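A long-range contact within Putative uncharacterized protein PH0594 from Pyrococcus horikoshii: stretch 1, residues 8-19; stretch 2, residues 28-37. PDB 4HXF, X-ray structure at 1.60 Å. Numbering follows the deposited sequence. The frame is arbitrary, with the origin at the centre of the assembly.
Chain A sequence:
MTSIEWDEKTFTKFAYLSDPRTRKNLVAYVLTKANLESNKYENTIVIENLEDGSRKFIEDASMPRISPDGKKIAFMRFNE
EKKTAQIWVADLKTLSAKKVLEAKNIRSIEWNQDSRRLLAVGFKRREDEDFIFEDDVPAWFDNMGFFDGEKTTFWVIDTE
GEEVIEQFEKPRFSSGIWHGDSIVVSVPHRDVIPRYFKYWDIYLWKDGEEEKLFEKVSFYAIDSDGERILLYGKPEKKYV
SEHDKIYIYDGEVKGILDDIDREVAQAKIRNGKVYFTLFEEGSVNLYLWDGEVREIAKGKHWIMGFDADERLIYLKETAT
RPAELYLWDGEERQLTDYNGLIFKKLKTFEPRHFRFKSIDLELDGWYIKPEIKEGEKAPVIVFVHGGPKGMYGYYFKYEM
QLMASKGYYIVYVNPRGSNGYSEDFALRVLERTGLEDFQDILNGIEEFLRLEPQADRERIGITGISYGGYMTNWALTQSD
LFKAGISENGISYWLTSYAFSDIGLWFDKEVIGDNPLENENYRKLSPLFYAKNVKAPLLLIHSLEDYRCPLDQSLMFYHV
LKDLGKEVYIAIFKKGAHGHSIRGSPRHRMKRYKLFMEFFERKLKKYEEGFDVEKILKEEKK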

ATOM      1  N   GLU A   8     -35.433  -6.478  10.180  1.00 15.93           N
ATOM      2  CA  GLU A   8     -34.536  -7.171   9.299  1.00 16.62           C
ATOM      3  C   GLU A   8     -33.120  -7.352   9.881  1.00 14.45           C
ATOM      4  O   GLU A   8     -32.389  -8.105   9.316  1.00 15.46           O
ATOM      5  CB  GLU A   8     -34.421  -6.423   7.966  1.00 17.87           C
ATOM      6  CG  GLU A   8     -33.675  -5.098   8.001  1.00 17.20           C
ATOM      7  CD  GLU A   8     -34.511  -3.890   8.434  1.00 21.80           C
ATOM      8  OE1 GLU A   8     -33.980  -2.723   8.365  1.00 24.69           O
ATOM      9  OE2 GLU A   8     -35.698  -4.030   8.890  1.00 17.82           O
ATOM     10  N   LYS A   9     -32.842  -6.758  11.046  1.00 15.15           N
ATOM     11  CA  LYS A   9     -31.504  -6.826  11.679  1.00 16.03           C
ATOM     12  C   LYS A   9     -31.514  -7.665  12.928  1.00 15.94           C
ATOM     13  O   LYS A   9     -30.475  -7.896  13.476  1.00 15.67           O
ATOM     14  CB  LYS A   9     -31.015  -5.414  12.053  1.00 18.13           C
ATOM     15  CG  LYS A   9     -30.936  -4.467  10.889  1.00 24.71           C
ATOM     16  CD  LYS A   9     -30.324  -3.160  11.326  1.00 25.04           C
ATOM     17  CE  LYS A   9     -30.120  -2.366  10.049  1.00 31.84           C
ATOM     18  NZ  LYS A   9     -29.991  -0.890  10.339  1.00 37.16           N
ATOM     19  N   THR A  10     -32.679  -8.055  13.414  1.00 16.05           N
ATOM     20  CA  THR A  10     -32.700  -8.721  14.727  1.00 15.52           C
ATOM     21  C   THR A  10     -31.813 -10.016  14.797  1.00 15.53           C
ATOM     22  O   THR A  10     -31.241 -10.294  15.871  1.00 15.60           O
ATOM     23  CB  THR A  10     -34.118  -9.091  15.179  1.00 17.11           C
ATOM     24  OG1 THR A  10     -34.971  -7.985  14.888  1.00 15.68           O
ATOM     25  CG2 THR A  10     -34.175  -9.452  16.640  1.00 18.70           C
ATOM     26  N   PHE A  11     -31.652 -10.672  13.657  1.00 14.13           N
ATOM     27  CA  PHE A  11     -30.915 -11.976  13.597  1.00 14.16           C
ATOM     28  C   PHE A  11     -29.457 -11.717  14.007  1.00 14.73           C
ATOM     29  O   PHE A  11     -28.782 -12.626  14.479  1.00 16.43           O
ATOM     30  CB  PHE A  11     -30.994 -12.606  12.236  1.00 14.54           C
ATOM     31  CG  PHE A  11     -30.164 -11.952  11.238  1.00 15.98           C
ATOM     32  CD1 PHE A  11     -30.644 -10.833  10.538  1.00 15.86           C
ATOM     33  CD2 PHE A  11     -28.910 -12.474  10.899  1.00 17.22           C
ATOM     34  CE1 PHE A  11     -29.861 -10.179   9.609  1.00 16.22           C
ATOM     35  CE2 PHE A  11     -28.125 -11.824   9.935  1.00 17.36           C
ATOM     36  CZ  PHE A  11     -28.604 -10.698   9.261  1.00 17.05           C
ATOM     37  N   THR A  12     -29.000 -10.490  13.912  1.00 14.88           N
ATOM     38  CA  THR A  12     -27.630 -10.186  14.276  1.00 16.33           C
ATOM     39  C   THR A  12     -27.394 -10.130  15.754  1.00 16.09           C
ATOM     40  O   THR A  12     -26.280 -10.054  16.161  1.00 18.12           O
ATOM     41  CB  THR A  12     -27.099  -8.902  13.624  1.00 17.09           C
ATOM     42  OG1 THR A  12     -27.694  -7.735  14.183  1.00 18.73           O
ATOM     43  CG2 THR A  12     -27.248  -8.958  12.034  1.00 18.20           C
ATOM     44  N   LYS A  13     -28.450 -10.032  16.543  1.00 16.29           N
ATOM     45  CA  LYS A  13     -28.353  -9.831  17.996  1.00 18.61           C
ATOM     46  C   LYS A  13     -28.213 -11.220  18.647  1.00 18.24           C
ATOM     47  O   LYS A  13     -27.957 -11.288  19.860  1.00 20.81           O
ATOM     48  CB  LYS A  13     -29.576  -9.076  18.493  1.00 20.53           C
ATOM     49  CG  LYS A  13     -29.597  -7.667  17.879  1.00 24.52           C
ATOM     50  CD  LYS A  13     -30.677  -6.731  18.425  1.00 37.70           C
ATOM     51  N   PHE A  14     -28.437 -12.327  17.937  1.00 14.50           N
ATOM     52  CA  PHE A  14     -28.373 -13.646  18.576  1.00 14.62           C
ATOM     53  C   PHE A  14     -26.976 -14.248  18.582  1.00 16.91           C
ATOM     54  O   PHE A  14     -26.188 -14.096  17.643  1.00 20.82           O
ATOM     55  CB  PHE A  14     -29.351 -14.672  17.969  1.00 15.79           C
ATOM     56  CG  PHE A  14     -30.747 -14.133  17.789  1.00 16.64           C
ATOM     57  CD1 PHE A  14     -31.531 -14.505  16.727  1.00 17.08           C
ATOM     58  CD2 PHE A  14     -31.327 -13.312  18.745  1.00 20.42           C
ATOM     59  CE1 PHE A  14     -32.851 -13.995  16.532  1.00 16.17           C
ATOM     60  CE2 PHE A  14     -32.636 -12.779  18.533  1.00 19.16           C
ATOM     61  CZ  PHE A  14     -33.396 -13.148  17.427  1.00 18.08           C
ATOM     62  N   ALA A  15     -26.726 -15.084  19.579  1.00 13.82           N
ATOM     63  CA  ALA A  15     -25.497 -15.909  19.614  1.00 14.25           C
ATOM     64  C   ALA A  15     -25.811 -17.199  19.008  1.00 15.58           C
ATOM     65  O   ALA A  15     -26.810 -17.807  19.417  1.00 16.88           O
ATOM     66  CB  ALA A  15     -25.009 -16.098  21.102  1.00 15.47           C
ATOM     67  N   TYR A  16     -24.947 -17.691  18.069  1.00 14.37           N
ATOM     68  CA  TYR A  16     -25.230 -18.906  17.361  1.00 14.46           C
ATOM     69  C   TYR A  16     -24.150 -19.945  17.788  1.00 16.14           C
ATOM     70  O   TYR A  16     -22.957 -19.731  17.627  1.00 19.41           O
ATOM     71  CB  TYR A  16     -25.223 -18.741  15.912  1.00 15.96           C
ATOM     72  CG  TYR A  16     -26.254 -17.799  15.427  1.00 15.65           C
ATOM     73  CD1 TYR A  16     -25.984 -16.462  15.186  1.00 15.32           C
ATOM     74  CD2 TYR A  16     -27.573 -18.242  15.224  1.00 17.12           C
ATOM     75  CE1 TYR A  16     -27.012 -15.630  14.786  1.00 16.17           C
ATOM     76  CE2 TYR A  16     -28.561 -17.340  14.842  1.00 16.70           C
ATOM     77  CZ  TYR A  16     -28.280 -16.064  14.625  1.00 17.06           C
ATOM     78  OH  TYR A  16     -29.312 -15.203  14.207  1.00 16.73           O
ATOM     79  N   LEU A  17     -24.611 -21.034  18.340  1.00 14.37           N
ATOM     80  CA  LEU A  17     -23.716 -22.071  18.815  1.00 13.60           C
ATOM     81  C   LEU A  17     -23.685 -23.277  17.865  1.00 15.95           C
ATOM     82  O   LEU A  17     -24.740 -23.728  17.327  1.00 14.36           O
ATOM     83  CB  LEU A  17     -24.105 -22.607  20.184  1.00 14.82           C
ATOM     84  CG  LEU A  17     -24.271 -21.636  21.357  1.00 15.82           C
ATOM     85  CD1 LEU A  17     -24.565 -22.412  22.628  1.00 15.28           C
ATOM     86  CD2 LEU A  17     -23.072 -20.671  21.423  1.00 15.58           C
ATOM     87  N   SER A  18     -22.500 -23.858  17.749  1.00 15.25           N
ATOM     88  CA  SER A  18     -22.334 -25.054  16.885  1.00 15.53           C
ATOM     89  C   SER A  18     -21.158 -25.924  17.311  1.00 16.35           C
ATOM     90  O   SER A  18     -20.320 -25.535  18.153  1.00 14.78           O
ATOM     91  CB  SER A  18     -22.092 -24.641  15.449  1.00 15.32           C
ATOM     92  OG  SER A  18     -20.863 -23.924  15.302  1.00 16.10           O
ATOM     93  N   ASP A  19     -21.128 -27.151  16.774  1.00 16.25           N
ATOM     94  CA  ASP A  19     -19.912 -28.041  16.821  1.00 16.58           C
ATOM     95  C   ASP A  19     -19.521 -28.384  18.285  1.00 17.92           C
ATOM     96  O   ASP A  19     -18.383 -28.168  18.679  1.00 15.77           O
ATOM     97  CB  ASP A  19     -18.769 -27.523  15.991  1.00 16.66           C
ATOM     98  CG  ASP A  19     -17.724 -28.645  15.542  1.00 15.03           C
ATOM     99  OD1 ASP A  19     -18.045 -29.809  15.887  1.00 20.32           O
ATOM    100  OD2 ASP A  19     -16.763 -28.169  14.897  1.00 19.60           O
ATOM    101  N   ALA A  28     -16.236 -28.174  24.494  1.00 19.23           N
ATOM    102  CA  ALA A  28     -15.851 -27.070  23.612  1.00 17.24           C
ATOM    103  C   ALA A  28     -16.954 -26.911  22.604  1.00 16.82           C
ATOM    104  O   ALA A  28     -17.683 -27.853  22.274  1.00 17.03           O
ATOM    105  CB  ALA A  28     -14.530 -27.307  22.887  1.00 17.86           C
ATOM    106  N   TYR A  29     -17.113 -25.670  22.132  1.00 14.25           N
ATOM    107  CA  TYR A  29     -18.095 -25.384  21.094  1.00 15.14           C
ATOM    108  C   TYR A  29     -17.743 -24.085  20.438  1.00 14.02           C
ATOM    109  O   TYR A  29     -16.830 -23.348  20.939  1.00 14.48           O
ATOM    110  CB  TYR A  29     -19.554 -25.375  21.672  1.00 16.26           C
ATOM    111  CG  TYR A  29     -19.812 -24.433  22.813  1.00 14.56           C
ATOM    112  CD1 TYR A  29     -19.600 -24.847  24.100  1.00 15.58           C
ATOM    113  CD2 TYR A  29     -20.112 -23.092  22.586  1.00 16.01           C
ATOM    114  CE1 TYR A  29     -19.760 -23.970  25.168  1.00 15.76           C
ATOM    115  CE2 TYR A  29     -20.340 -22.238  23.658  1.00 14.56           C
ATOM    116  CZ  TYR A  29     -20.129 -22.669  24.945  1.00 15.26           C
ATOM    117  OH  TYR A  29     -20.301 -21.878  26.047  1.00 16.47           O
ATOM    118  N   VAL A  30     -18.403 -23.693  19.349  1.00 14.58           N
ATOM    119  CA  VAL A  30     -18.121 -22.486  18.589  1.00 14.08           C
ATOM    120  C   VAL A  30     -19.280 -21.507  18.792  1.00 14.73           C
ATOM    121  O   VAL A  30     -20.434 -21.916  18.699  1.00 14.05           O
ATOM    122  CB  VAL A  30     -17.942 -22.682  17.044  1.00 15.32           C
ATOM    123  CG1 VAL A  30     -17.629 -21.412  16.359  1.00 16.62           C
ATOM    124  CG2 VAL A  30     -16.840 -23.769  16.874  1.00 14.57           C
ATOM    125  N   LEU A  31     -18.918 -20.318  19.179  1.00 14.71           N
ATOM    126  CA  LEU A  31     -19.862 -19.163  19.334  1.00 15.33           C
ATOM    127  C   LEU A  31     -19.661 -18.275  18.092  1.00 15.09           C
ATOM    128  O   LEU A  31     -18.525 -17.800  17.845  1.00 15.49           O
ATOM    129  CB  LEU A  31     -19.508 -18.389  20.587  1.00 15.39           C
ATOM    130  CG  LEU A  31     -20.161 -17.007  20.731  1.00 16.71           C
ATOM    131  CD1 LEU A  31     -21.678 -17.126  20.849  1.00 19.81           C
ATOM    132  CD2 LEU A  31     -19.613 -16.336  22.013  1.00 19.20           C
ATOM    133  N   THR A  32     -20.727 -18.104  17.316  1.00 14.19           N
ATOM    134  CA  THR A  32     -20.731 -17.309  16.096  1.00 14.05           C
ATOM    135  C   THR A  32     -21.620 -16.103  16.228  1.00 13.80           C
ATOM    136  O   THR A  32     -22.710 -16.241  16.739  1.00 14.69           O
ATOM    137  CB  THR A  32     -21.148 -18.116  14.855  1.00 14.57           C
ATOM    138  OG1 THR A  32     -20.213 -19.248  14.750  1.00 16.83           O
ATOM    139  CG2 THR A  32     -21.192 -17.267  13.539  1.00 15.29           C
ATOM    140  N   LYS A  33     -21.113 -14.966  15.760  1.00 13.63           N
ATOM    141  CA  LYS A  33     -21.829 -13.731  15.686  1.00 13.05           C
ATOM    142  C   LYS A  33     -21.855 -13.197  14.280  1.00 13.37           C
ATOM    143  O   LYS A  33     -20.807 -13.233  13.647  1.00 13.64           O
ATOM    144  CB  LYS A  33     -21.197 -12.698  16.593  1.00 15.27           C
ATOM    145  CG  LYS A  33     -21.349 -13.088  18.080  1.00 16.47           C
ATOM    146  CD  LYS A  33     -22.786 -13.178  18.664  1.00 19.03           C
ATOM    147  CE  LYS A  33     -23.646 -11.989  18.487  1.00 20.61           C
ATOM    148  NZ  LYS A  33     -23.113 -10.886  19.156  1.00 20.15           N
ATOM    149  N   ALA A  34     -22.995 -12.699  13.821  1.00 13.74           N
ATOM    150  CA  ALA A  34     -23.090 -11.978  12.555  1.00 13.95           C
ATOM    151  C   ALA A  34     -22.839 -10.516  12.846  1.00 15.33           C
ATOM    152  O   ALA A  34     -23.694  -9.819  13.484  1.00 17.17           O
ATOM    153  CB  ALA A  34     -24.500 -12.209  11.999  1.00 13.52           C
ATOM    154  N   ASN A  35     -21.700 -10.005  12.333  1.00 15.92           N
ATOM    155  CA  ASN A  35     -21.320  -8.609  12.550  1.00 17.40           C
ATOM    156  C   ASN A  35     -21.737  -7.793  11.329  1.00 17.83           C
ATOM    157  O   ASN A  35     -21.169  -7.953  10.237  1.00 18.62           O
ATOM    158  CB  ASN A  35     -19.869  -8.507  12.810  1.00 18.12           C
ATOM    159  CG  ASN A  35     -19.407  -7.072  13.054  1.00 21.15           C
ATOM    160  OD1 ASN A  35     -19.993  -6.108  12.557  1.00 22.16           O
ATOM    161  ND2 ASN A  35     -18.361  -6.936  13.899  1.00 22.04           N
ATOM    162  N   LEU A  36     -22.789  -7.056  11.465  1.00 18.63           N
ATOM    163  CA  LEU A  36     -23.347  -6.313  10.303  1.00 20.05           C
ATOM    164  C   LEU A  36     -22.461  -5.212   9.809  1.00 24.09           C
ATOM    165  O   LEU A  36     -22.293  -5.023   8.591  1.00 22.19           O
ATOM    166  CB  LEU A  36     -24.712  -5.754  10.704  1.00 23.27           C
ATOM    167  CG  LEU A  36     -25.610  -5.194   9.616  1.00 25.89           C
ATOM    168  CD1 LEU A  36     -25.846  -6.159   8.409  1.00 28.00           C
ATOM    169  CD2 LEU A  36     -26.941  -4.831  10.333  1.00 26.62           C
ATOM    170  N   GLU A  37     -21.762  -4.561  10.746  1.00 21.97           N
ATOM    171  CA  GLU A  37     -20.874  -3.441  10.404  1.00 25.21           C
ATOM    172  C   GLU A  37     -19.687  -3.890   9.591  1.00 24.97           C
ATOM    173  O   GLU A  37     -19.371  -3.252   8.599  1.00 28.38           O
ATOM    174  CB  GLU A  37     -20.422  -2.666  11.666  1.00 29.65           C
ATOM    175  CG  GLU A  37     -21.560  -1.960  12.379  1.00 37.56           C
ATOM    176  CD  GLU A  37     -22.555  -2.894  13.057  1.00 45.52           C
ATOM    177  OE1 GLU A  37     -22.173  -3.995  13.620  1.00 37.30           O
ATOM    178  OE2 GLU A  37     -23.754  -2.489  13.007  1.00 44.34           O
TER
HETATM  179  O   HOH W   1     -25.227 -12.588  15.580  1.00 16.77           O
HETATM  180  O   HOH W   2     -23.661  -8.879  16.012  1.00 21.74           O
HETATM  181  O   HOH W   3     -21.449 -21.425  15.768  1.00 15.73           O

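Residues 16-19 pair antiparallel with the strand 28-35. Four backbone hydrogen bonds fix the register. Tyr16 N reaches Thr32 O at 3.0 Å, and Thr32 N returns to Tyr16 O at 2.8 Å. Ser18 and Val30 repeat the pattern, with Ser18 N to Val30 O at 3.0 Å and Val30 N to Ser18 O at 2.9 Å.

Between these pairs, Leu17 and Leu31 share one face of the sheet. Leu17 CD2 packs against Leu31 CD1 at 3.9 Å and Tyr29 CE2 at 3.9 Å, so its tip fits between the two side chains. Leu31 CD1 also meets Ala15 CB at 3.5 Å. The Ala15 methyl packs tightly against that Leu31 methyl.

Tyr16, Ser18, Val30 and Thr32 share the other face. There, water 3 lies 2.6 Å from Ser18 OG and 2.7 Å from Thr32 OG1, and donates to Tyr16 O at 2.9 Å.

Around Phe14 the backbones part before closing again at Thr12 and Ala34, and water 1 sits in the gap. It accepts from Ala34 N at 2.8 Å and donates to Phe14 O at 2.7 Å. The folded Lys33 chain brings CE within 3.4 Å of Phe14 O. Ala34 CB points toward stretch 1, 4.2 Å from Phe11 CE2 and 4.3 Å from Thr12 CG2. Leu36 extends the packing, its CD2 3.9 Å from Lys9 CD.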